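Local coordinates for protein ULam111 (PDB 5WUT) that probably hydrolyses glycosidic bonds of the beta-glucan laminarin, as a family 16 glycoside hydrolase with a beta-jelly roll fold, at residues 55-60 and 225-230; 132-137 and 172-177; 112-117 and 137-142. All coordinates share one frame; numbering follows the deposited sequence.

Interaction 1: 55-60 and 225-230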
loop_
_atom_site.group_PDB
_atom_site.type_symbol
_atom_site.label_atom_id
_atom_site.label_comp_id
_atom_site.label_asym_id
_atom_site.label_seq_id
_atom_site.Cartn_x
_atom_site.Cartn_y
_atom_site.Cartn_z
ATOM N N LYS A 55 22.390 8.681 7.152
ATOM C CA LYS A 55 21.107 9.375 7.073
ATOM C C LYS A 55 21.290 10.875 7.234
ATOM O O LYS A 55 22.136 11.324 8.016
ATOM C CB LYS A 55 20.135 8.883 8.159
ATOM C CG LYS A 55 19.322 7.614 7.858
ATOM C CD LYS A 55 20.197 6.433 7.559
ATOM C CE LYS A 55 19.425 5.135 7.605
ATOM N NZ LYS A 55 20.318 4.076 8.111
ATOM N N LEU A 56 20.477 11.645 6.516
ATOM C CA LEU A 56 20.228 13.030 6.893
ATOM C C LEU A 56 19.245 13.020 8.061
ATOM O O LEU A 56 18.154 12.470 7.951
ATOM C CB LEU A 56 19.669 13.847 5.718
ATOM C CG LEU A 56 19.088 15.223 6.090
ATOM C CD1 LEU A 56 20.195 16.179 6.567
ATOM C CD2 LEU A 56 18.347 15.817 4.912
ATOM N N VAL A 57 19.640 13.598 9.194
ATOM C CA VAL A 57 18.742 13.676 10.338
ATOM C C VAL A 57 18.415 15.129 10.643
ATOM O O VAL A 57 19.285 15.917 11.002
ATOM C CB VAL A 57 19.331 13.001 11.601
ATOM C CG1 VAL A 57 18.331 13.090 12.766
ATOM C CG2 VAL A 57 19.693 11.546 11.308
ATOM N N ILE A 58 17.145 15.480 10.472
ATOM C CA ILE A 58 16.672 16.816 10.795
ATOM C C ILE A 58 16.004 16.773 12.152
ATOM O O ILE A 58 15.134 15.930 12.386
ATOM C CB ILE A 58 15.678 17.326 9.747
ATOM C CG1 ILE A 58 16.373 17.455 8.383
ATOM C CG2 ILE A 58 15.040 18.652 10.203
ATOM C CD1 ILE A 58 15.430 17.714 7.234
ATOM N N THR A 59 16.404 17.668 13.054
ATOM C CA THR A 59 15.794 17.694 14.379
ATOM C C THR A 59 14.995 18.973 14.613
ATOM O O THR A 59 15.504 20.087 14.425
ATOM C CB THR A 59 16.854 17.555 15.491
ATOM O OG1 THR A 59 17.517 16.291 15.356
ATOM C CG2 THR A 59 16.196 17.612 16.862
ATOM N N ALA A 60 13.730 18.788 14.982
ATOM C CA ALA A 60 12.858 19.887 15.378
ATOM C C ALA A 60 13.053 20.123 16.871
ATOM O O ALA A 60 12.989 19.182 17.652
ATOM C CB ALA A 60 11.400 19.554 15.061
ATOM N N ASP A 225 13.075 13.820 15.526
ATOM C CA ASP A 225 13.947 13.547 14.387
ATOM C C ASP A 225 13.174 13.047 13.162
ATOM O O ASP A 225 12.341 12.137 13.263
ATOM C CB ASP A 225 14.993 12.487 14.735
ATOM C CG ASP A 225 16.068 12.985 15.685
ATOM O OD1 ASP A 225 16.151 14.197 15.952
ATOM O OD2 ASP A 225 16.855 12.131 16.144
ATOM N N PHE A 226 13.493 13.643 12.019
ATOM C CA PHE A 226 13.035 13.232 10.688
ATOM C C PHE A 226 14.277 12.747 9.961
ATOM O O PHE A 226 15.186 13.542 9.712
ATOM C CB PHE A 226 12.387 14.424 9.988
ATOM C CG PHE A 226 11.899 14.175 8.574
ATOM C CD1 PHE A 226 11.489 12.923 8.133
ATOM C CD2 PHE A 226 11.797 15.249 7.702
ATOM C CE1 PHE A 226 11.003 12.760 6.819
ATOM C CE2 PHE A 226 11.332 15.094 6.396
ATOM C CZ PHE A 226 10.935 13.843 5.959
ATOM N N SER A 227 14.340 11.449 9.651
ATOM C CA SER A 227 15.558 10.855 9.085
ATOM C C SER A 227 15.345 10.419 7.648
ATOM O O SER A 227 14.405 9.678 7.363
ATOM C CB SER A 227 16.014 9.647 9.908
ATOM O OG SER A 227 16.242 10.020 11.263
ATOM N N ILE A 228 16.232 10.844 6.758
ATOM C CA ILE A 228 16.107 10.467 5.349
ATOM C C ILE A 228 17.363 9.708 4.920
ATOM O O ILE A 228 18.469 10.209 5.056
ATOM C CB ILE A 228 15.879 11.698 4.456
ATOM C CG1 ILE A 228 14.690 12.542 4.969
ATOM C CG2 ILE A 228 15.670 11.265 2.995
ATOM C CD1 ILE A 228 15.057 13.651 5.948
ATOM N N ASP A 229 17.180 8.477 4.445
ATOM C CA ASP A 229 18.289 7.608 4.010
ATOM C C ASP A 229 18.789 7.976 2.621
ATOM O O ASP A 229 19.993 8.103 2.394
ATOM C CB ASP A 229 17.820 6.149 4.060
ATOM C CG ASP A 229 18.933 5.131 3.835
ATOM O OD1 ASP A 229 20.123 5.488 3.851
ATOM O OD2 ASP A 229 18.587 3.932 3.689
ATOM N N TYR A 230 17.864 8.171 1.687
ATOM C CA TYR A 230 18.254 8.505 0.333
ATOM C C TYR A 230 17.118 9.113 -0.484
ATOM O O TYR A 230 15.941 9.040 -0.108
ATOM C CB TYR A 230 18.788 7.254 -0.389
ATOM C CG TYR A 230 17.791 6.119 -0.603
ATOM C CD1 TYR A 230 16.718 6.249 -1.494
ATOM C CD2 TYR A 230 17.959 4.903 0.039
ATOM C CE1 TYR A 230 15.825 5.209 -1.703
ATOM C CE2 TYR A 230 17.081 3.853 -0.171
ATOM C CZ TYR A 230 16.025 4.010 -1.040
ATOM O OH TYR A 230 15.168 2.949 -1.225
HETATM O O HOH W 1 21.867 4.014 5.408
#

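Interaction 2: 132-137 and 172-177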
loop_
_atom_site.group_PDB
_atom_site.type_symbol
_atom_site.label_atom_id
_atom_site.label_comp_id
_atom_site.label_asym_id
_atom_site.label_seq_id
_atom_site.Cartn_x
_atom_site.Cartn_y
_atom_site.Cartn_z
ATOM N N VAL A 132 -0.869 9.036 5.762
ATOM C CA VAL A 132 -0.021 9.885 4.923
ATOM C C VAL A 132 -0.843 10.498 3.807
ATOM O O VAL A 132 -1.923 10.006 3.474
ATOM C CB VAL A 132 1.158 9.124 4.317
ATOM C CG1 VAL A 132 2.014 8.530 5.420
ATOM C CG2 VAL A 132 0.659 8.048 3.361
ATOM N N PHE A 133 -0.319 11.565 3.216
ATOM C CA PHE A 133 -1.029 12.301 2.176
ATOM C C PHE A 133 -0.150 12.378 0.945
ATOM O O PHE A 133 1.061 12.519 1.076
ATOM C CB PHE A 133 -1.395 13.706 2.667
ATOM C CG PHE A 133 -2.213 13.713 3.932
ATOM C CD1 PHE A 133 -1.606 13.594 5.177
ATOM C CD2 PHE A 133 -3.588 13.843 3.875
ATOM C CE1 PHE A 133 -2.362 13.594 6.342
ATOM C CE2 PHE A 133 -4.346 13.843 5.039
ATOM C CZ PHE A 133 -3.727 13.720 6.268
ATOM N N THR A 134 -0.750 12.241 -0.235
ATOM C CA THR A 134 -0.055 12.416 -1.511
ATOM C C THR A 134 -0.898 13.369 -2.331
ATOM O O THR A 134 -2.102 13.150 -2.466
ATOM C CB THR A 134 0.133 11.091 -2.258
ATOM O OG1 THR A 134 -1.138 10.442 -2.396
ATOM C CG2 THR A 134 1.069 10.184 -1.488
ATOM N N SER A 135 -0.282 14.437 -2.846
ATOM C CA SER A 135 -1.036 15.561 -3.406
ATOM C C SER A 135 -0.321 16.273 -4.531
ATOM O O SER A 135 0.904 16.173 -4.681
ATOM C CB SER A 135 -1.347 16.608 -2.331
ATOM O OG SER A 135 -1.709 16.027 -1.093
ATOM N N LEU A 136 -1.112 17.041 -5.273
ATOM C CA LEU A 136 -0.629 17.989 -6.285
ATOM C C LEU A 136 -1.200 19.366 -5.978
ATOM O O LEU A 136 -2.328 19.467 -5.528
ATOM C CB LEU A 136 -1.051 17.591 -7.699
ATOM C CG LEU A 136 -0.478 16.327 -8.338
ATOM C CD1 LEU A 136 1.026 16.168 -8.166
ATOM C CD2 LEU A 136 -1.218 15.126 -7.818
ATOM N N HIS A 137 -0.414 20.412 -6.222
ATOM C CA HIS A 137 -0.912 21.786 -6.185
ATOM C C HIS A 137 -0.596 22.436 -7.515
ATOM O O HIS A 137 0.530 22.326 -8.021
ATOM C CB HIS A 137 -0.278 22.587 -5.052
ATOM C CG HIS A 137 -0.569 22.028 -3.705
ATOM N ND1 HIS A 137 -1.557 22.533 -2.888
ATOM C CD2 HIS A 137 -0.027 20.980 -3.044
ATOM C CE1 HIS A 137 -1.597 21.830 -1.771
ATOM N NE2 HIS A 137 -0.681 20.879 -1.843
ATOM N N MET A 172 0.776 10.940 -13.056
ATOM C CA MET A 172 1.556 10.948 -11.834
ATOM C C MET A 172 1.045 9.848 -10.915
ATOM O O MET A 172 -0.081 9.943 -10.411
ATOM C CB MET A 172 1.443 12.310 -11.145
ATOM C CG MET A 172 2.484 12.570 -10.071
ATOM S SD MET A 172 4.062 13.072 -10.792
ATOM C CE MET A 172 3.665 14.691 -11.438
ATOM N N ASP A 173 1.854 8.811 -10.713
ATOM C CA ASP A 173 1.520 7.712 -9.797
ATOM C C ASP A 173 2.276 7.891 -8.487
ATOM O O ASP A 173 3.470 8.218 -8.508
ATOM C CB ASP A 173 1.905 6.349 -10.377
ATOM C CG ASP A 173 0.996 5.871 -11.496
ATOM O OD1 ASP A 173 1.497 5.113 -12.349
ATOM O OD2 ASP A 173 -0.202 6.191 -11.528
ATOM N N PHE A 174 1.611 7.652 -7.359
ATOM C CA PHE A 174 2.248 7.763 -6.052
ATOM C C PHE A 174 2.281 6.403 -5.359
ATOM O O PHE A 174 1.266 5.693 -5.363
ATOM C CB PHE A 174 1.493 8.758 -5.158
ATOM C CG PHE A 174 1.501 10.190 -5.657
ATOM C CD1 PHE A 174 0.698 10.579 -6.725
ATOM C CD2 PHE A 174 2.261 11.164 -5.004
ATOM C CE1 PHE A 174 0.688 11.917 -7.165
ATOM C CE2 PHE A 174 2.252 12.483 -5.430
ATOM C CZ PHE A 174 1.471 12.861 -6.513
ATOM N N PHE A 175 3.425 6.049 -4.772
ATOM C CA PHE A 175 3.615 4.751 -4.123
ATOM C C PHE A 175 4.115 4.886 -2.702
ATOM O O PHE A 175 5.004 5.689 -2.417
ATOM C CB PHE A 175 4.616 3.876 -4.900
ATOM C CG PHE A 175 4.297 3.701 -6.353
ATOM C CD1 PHE A 175 4.629 4.682 -7.279
ATOM C CD2 PHE A 175 3.719 2.526 -6.814
ATOM C CE1 PHE A 175 4.340 4.516 -8.614
ATOM C CE2 PHE A 175 3.445 2.341 -8.148
ATOM C CZ PHE A 175 3.752 3.342 -9.063
ATOM N N VAL A 176 3.555 4.091 -1.800
ATOM C CA VAL A 176 4.134 3.950 -0.486
ATOM C C VAL A 176 4.449 2.487 -0.275
ATOM O O VAL A 176 3.588 1.634 -0.508
ATOM C CB VAL A 176 3.190 4.481 0.614
ATOM C CG1 VAL A 176 3.847 4.349 1.986
ATOM C CG2 VAL A 176 2.850 5.937 0.335
ATOM N N ASP A 177 5.690 2.198 0.113
ATOM C CA ASP A 177 6.172 0.826 0.247
ATOM C C ASP A 177 5.805 -0.001 -0.976
ATOM O O ASP A 177 5.382 -1.150 -0.864
ATOM C CB ASP A 177 5.623 0.189 1.531
ATOM C CG ASP A 177 6.152 0.863 2.787
ATOM O OD1 ASP A 177 7.267 1.415 2.760
ATOM O OD2 ASP A 177 5.458 0.836 3.808
#

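Interaction 3: 112-117 and 137-142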
loop_
_atom_site.group_PDB
_atom_site.type_symbol
_atom_site.label_atom_id
_atom_site.label_comp_id
_atom_site.label_asym_id
_atom_site.label_seq_id
_atom_site.Cartn_x
_atom_site.Cartn_y
_atom_site.Cartn_z
ATOM N N GLY A 112 5.826 31.845 -10.354
ATOM C CA GLY A 112 5.360 31.750 -8.981
ATOM C C GLY A 112 4.612 30.461 -8.664
ATOM O O GLY A 112 4.395 29.622 -9.530
ATOM N N TRP A 113 4.277 30.298 -7.390
ATOM C CA TRP A 113 3.386 29.245 -6.910
ATOM C C TRP A 113 1.984 29.838 -6.853
ATOM O O TRP A 113 1.828 30.972 -6.409
ATOM C CB TRP A 113 3.843 28.747 -5.529
ATOM C CG TRP A 113 3.053 27.596 -4.964
ATOM C CD1 TRP A 113 3.395 26.280 -5.008
ATOM C CD2 TRP A 113 1.801 27.663 -4.270
ATOM N NE1 TRP A 113 2.430 25.517 -4.399
ATOM C CE2 TRP A 113 1.443 26.343 -3.926
ATOM C CE3 TRP A 113 0.949 28.711 -3.899
ATOM C CZ2 TRP A 113 0.272 26.039 -3.230
ATOM C CZ3 TRP A 113 -0.228 28.405 -3.200
ATOM C CH2 TRP A 113 -0.555 27.079 -2.882
ATOM N N PRO A 114 0.953 29.079 -7.261
ATOM C CA PRO A 114 0.958 27.661 -7.627
ATOM C C PRO A 114 1.116 27.345 -9.103
ATOM O O PRO A 114 1.048 26.172 -9.448
ATOM C CB PRO A 114 -0.427 27.208 -7.173
ATOM C CG PRO A 114 -1.283 28.388 -7.525
ATOM C CD PRO A 114 -0.427 29.595 -7.170
ATOM N N GLN A 115 1.319 28.336 -9.963
ATOM C CA GLN A 115 1.386 28.056 -11.397
ATOM C C GLN A 115 2.519 27.090 -11.726
ATOM O O GLN A 115 2.413 26.271 -12.644
ATOM C CB GLN A 115 1.551 29.359 -12.192
ATOM C CG GLN A 115 1.644 29.177 -13.706
ATOM C CD GLN A 115 0.312 28.834 -14.350
ATOM O OE1 GLN A 115 -0.755 29.133 -13.809
ATOM N NE2 GLN A 115 0.369 28.202 -15.521
ATOM N N CYS A 116 3.598 27.175 -10.956
ATOM C CA CYS A 116 4.779 26.344 -11.183
ATOM C C CYS A 116 4.496 24.867 -10.945
ATOM O O CYS A 116 5.183 24.004 -11.484
ATOM C CB CYS A 116 5.929 26.783 -10.274
ATOM S SG CYS A 116 5.563 26.639 -8.511
ATOM N N GLY A 117 3.483 24.576 -10.138
ATOM C CA GLY A 117 3.199 23.198 -9.775
ATOM C C GLY A 117 3.981 22.685 -8.571
ATOM O O GLY A 117 5.110 23.126 -8.281
ATOM N N HIS A 137 -0.414 20.412 -6.222
ATOM C CA HIS A 137 -0.912 21.786 -6.185
ATOM C C HIS A 137 -0.596 22.436 -7.515
ATOM O O HIS A 137 0.530 22.326 -8.021
ATOM C CB HIS A 137 -0.278 22.587 -5.052
ATOM C CG HIS A 137 -0.569 22.028 -3.705
ATOM N ND1 HIS A 137 -1.557 22.533 -2.888
ATOM C CD2 HIS A 137 -0.027 20.980 -3.044
ATOM C CE1 HIS A 137 -1.597 21.830 -1.771
ATOM N NE2 HIS A 137 -0.681 20.879 -1.843
ATOM N N THR A 138 -1.606 23.062 -8.105
ATOM C CA THR A 138 -1.511 23.691 -9.421
ATOM C C THR A 138 -2.408 24.925 -9.429
ATOM O O THR A 138 -3.164 25.140 -8.487
ATOM C CB THR A 138 -1.983 22.745 -10.533
ATOM O OG1 THR A 138 -3.372 22.473 -10.331
ATOM C CG2 THR A 138 -1.240 21.428 -10.498
ATOM N N THR A 139 -2.397 25.682 -10.521
ATOM C CA THR A 139 -3.365 26.777 -10.636
ATOM C C THR A 139 -4.803 26.248 -10.550
ATOM O O THR A 139 -5.660 26.847 -9.891
ATOM C CB THR A 139 -3.165 27.556 -11.935
ATOM O OG1 THR A 139 -2.006 28.378 -11.793
ATOM C CG2 THR A 139 -4.366 28.451 -12.234
ATOM N N ALA A 140 -5.054 25.104 -11.178
ATOM C CA ALA A 140 -6.393 24.519 -11.167
ATOM C C ALA A 140 -6.873 24.115 -9.765
ATOM O O ALA A 140 -8.061 24.235 -9.461
ATOM C CB ALA A 140 -6.444 23.299 -12.117
ATOM N N SER A 141 -5.968 23.619 -8.920
ATOM C CA SER A 141 -6.314 23.260 -7.545
ATOM C C SER A 141 -5.087 23.346 -6.640
ATOM O O SER A 141 -4.105 22.646 -6.855
ATOM C CB SER A 141 -6.925 21.850 -7.471
ATOM O OG SER A 141 -7.549 21.661 -6.205
ATOM N N HIS A 142 -5.147 24.209 -5.639
ATOM C CA HIS A 142 -4.008 24.449 -4.753
ATOM C C HIS A 142 -4.460 24.837 -3.354
ATOM O O HIS A 142 -5.565 25.328 -3.173
ATOM C CB HIS A 142 -3.121 25.561 -5.320
ATOM C CG HIS A 142 -3.873 26.809 -5.671
ATOM N ND1 HIS A 142 -4.423 27.010 -6.920
ATOM C CD2 HIS A 142 -4.201 27.899 -4.937
ATOM C CE1 HIS A 142 -5.030 28.182 -6.948
ATOM N NE2 HIS A 142 -4.916 28.740 -5.757
HETATM O O HOH W 2 -0.417 25.274 -12.727
#

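Interaction 1: 55-60 and 225-230
Leu56, Ile58, Phe226 and Ile228 mark an antiparallel pairing of neighbouring strands, 55-63 and 224-234, within one layer of the beta-jelly roll. The segment axes run at 162° and approach to 4.5 Å, as expected for adjacent strands. Two hydrogen-bonded pairs, Leu56 with Ile228 and Ile58 with Phe226, each contribute two backbone bonds; Ile58 N to Phe226 O measures 2.9 Å and is nearly straight at 171°. Their side chains share one face, where Ile228 CD1 sits 3.9 Å above the centre of the Phe226 ring and also lies 4.1 Å from Leu56 CD2. Met206 of strand 200-208 packs on Ile58 and Phe226 there.

The other face, bearing Val57, Thr59, Asp225 and Ser227, is more polar. Towards the start of 55-60, Lys55 and Asp229 are joined through a water, which accepts from Lys55 NZ and donates to Asp229 OD1; Asp229 OD2 meanwhile forms a salt bridge with Arg88. Asp225 CG, anti to its carbonyl carbon (chi1 -72°), is set against Val57 CG1 at 3.7 Å. Thr59 OG1 donates to Asp225 OD1 over 2.6 Å, approaching from above the carboxylate plane.

Interaction 2: 132-137 and 172-177
Ser135 OG is hydrogen-bonded to Thr148 OG1, a hydroxyl that also makes a weak hydrogen bond with Thr134 O, while the backbone Ser135 O lies 3.8 Å from Phe174 CZ, in an oblique approach. No hydrogen bond joins 132-137 to 172-177; the contact is made by side chains. Phe174 makes the largest single contribution. With Phe174 CG anti to its carbonyl carbon (chi1 -64°), the Phe174 and Thr134 side chains lie antiparallel to one another, and Thr134 CB reaches Phe174 CD2 at 3.5 Å, again obliquely. At the far end of the ring, Leu136 CD1 lies in the ring plane, 3.7 Å from Phe174 CZ, while Leu136 CD2 is 3.8 Å from Phe174 CE1.

The axes of strands 132-137 and 172-176 stay 8.6 Å apart at 163°, the spacing of facing strands in the two layers of a jelly-roll sandwich. In agreement, 131-137 pairs with 118-123 and 148-152, whereas 172-176 pairs with 161-167 and 179-184. Tyr182 of the latter meets the Phe174 ring obliquely. An alanine in place of Phe174 would probably open a gap between the layers, with Leu136 CD1 and CD2 losing their contacts with the ring and Thr134 CB its contact with Phe174 CD2. Beyond the ring, Leu136 CD1 lies 4.3 Å from Met172 CG, and Val132 CG2 stands at the same separation from Val176 CG2.

Interaction 3: 112-117 and 137-142
A cis peptide bond joins Trp113 to Pro114, and both residues reach across to His142. The proline ring lies between two aromatic groups: its CB is 3.7 Å above the centre of the six-membered ring of Trp113, while Pro114 CG stands 3.6 Å from the centroid of the His142 ring, 17° off the normal, a CH-pi contact over the face. His142 in turn directs its edge toward the face of Trp113, with planes at 78° and centroids 5.7 Å apart. What limits rotation of the imidazole is a bond in its own plane: His142 ND1 donates to Thr138 O over 2.7 Å. A chi1 of 51° sets His142 CG between the backbone N and the carbonyl carbon, 3.6 Å from Pro114 CG. Trp113 CZ2 also packs 3.9 Å from His137 CB.

Beside this cluster, polar groups take over. Thr139 OG1 is placed so close to Gln115 OE1 that the length of this bond is doubtful, and Gln115 NE2 is held by Glu191. A water accepts from Thr139 N at 3.0 Å and also contacts Gln115 O. The type I turn from Pro114 to Gly117 carries the chain towards strand 118-123, and Gly117 CA meets His137 O at 3.3 Å. In 137-142, Thr138 OG1 accepts from Ser141 N, forming an ST motif.

Trp113 NE1 is hydrogen-bonded to Glu118 OE1, and His137 packs on Glu118 and Asp120; since strand 118-123 matches the catalytic signature of family 16, this aromatic cluster between two loops is consistent with part of the wall of the active-site cleft.

The three contacts represent three kinds of join in the jelly roll. Interaction 1 pairs strands within a layer, interaction 2 packs one layer on the other, and interaction 3 joins loops that leave or enter strands. Interactions 2 and 3 share His137, where strand 131-137 runs into its loop, and their centres are 16 Å apart. Both border strand 118-123, which probably carries the catalytic carboxylates: Phe133 and Ser135 pair with it, and 112-117 leads into it. Interaction 1 is more remote, its centre 20 Å from that of interaction 2 and 28 Å from that of interaction 3, which lies across the chain's centre. In sequence, its segments enclose the other two contacts.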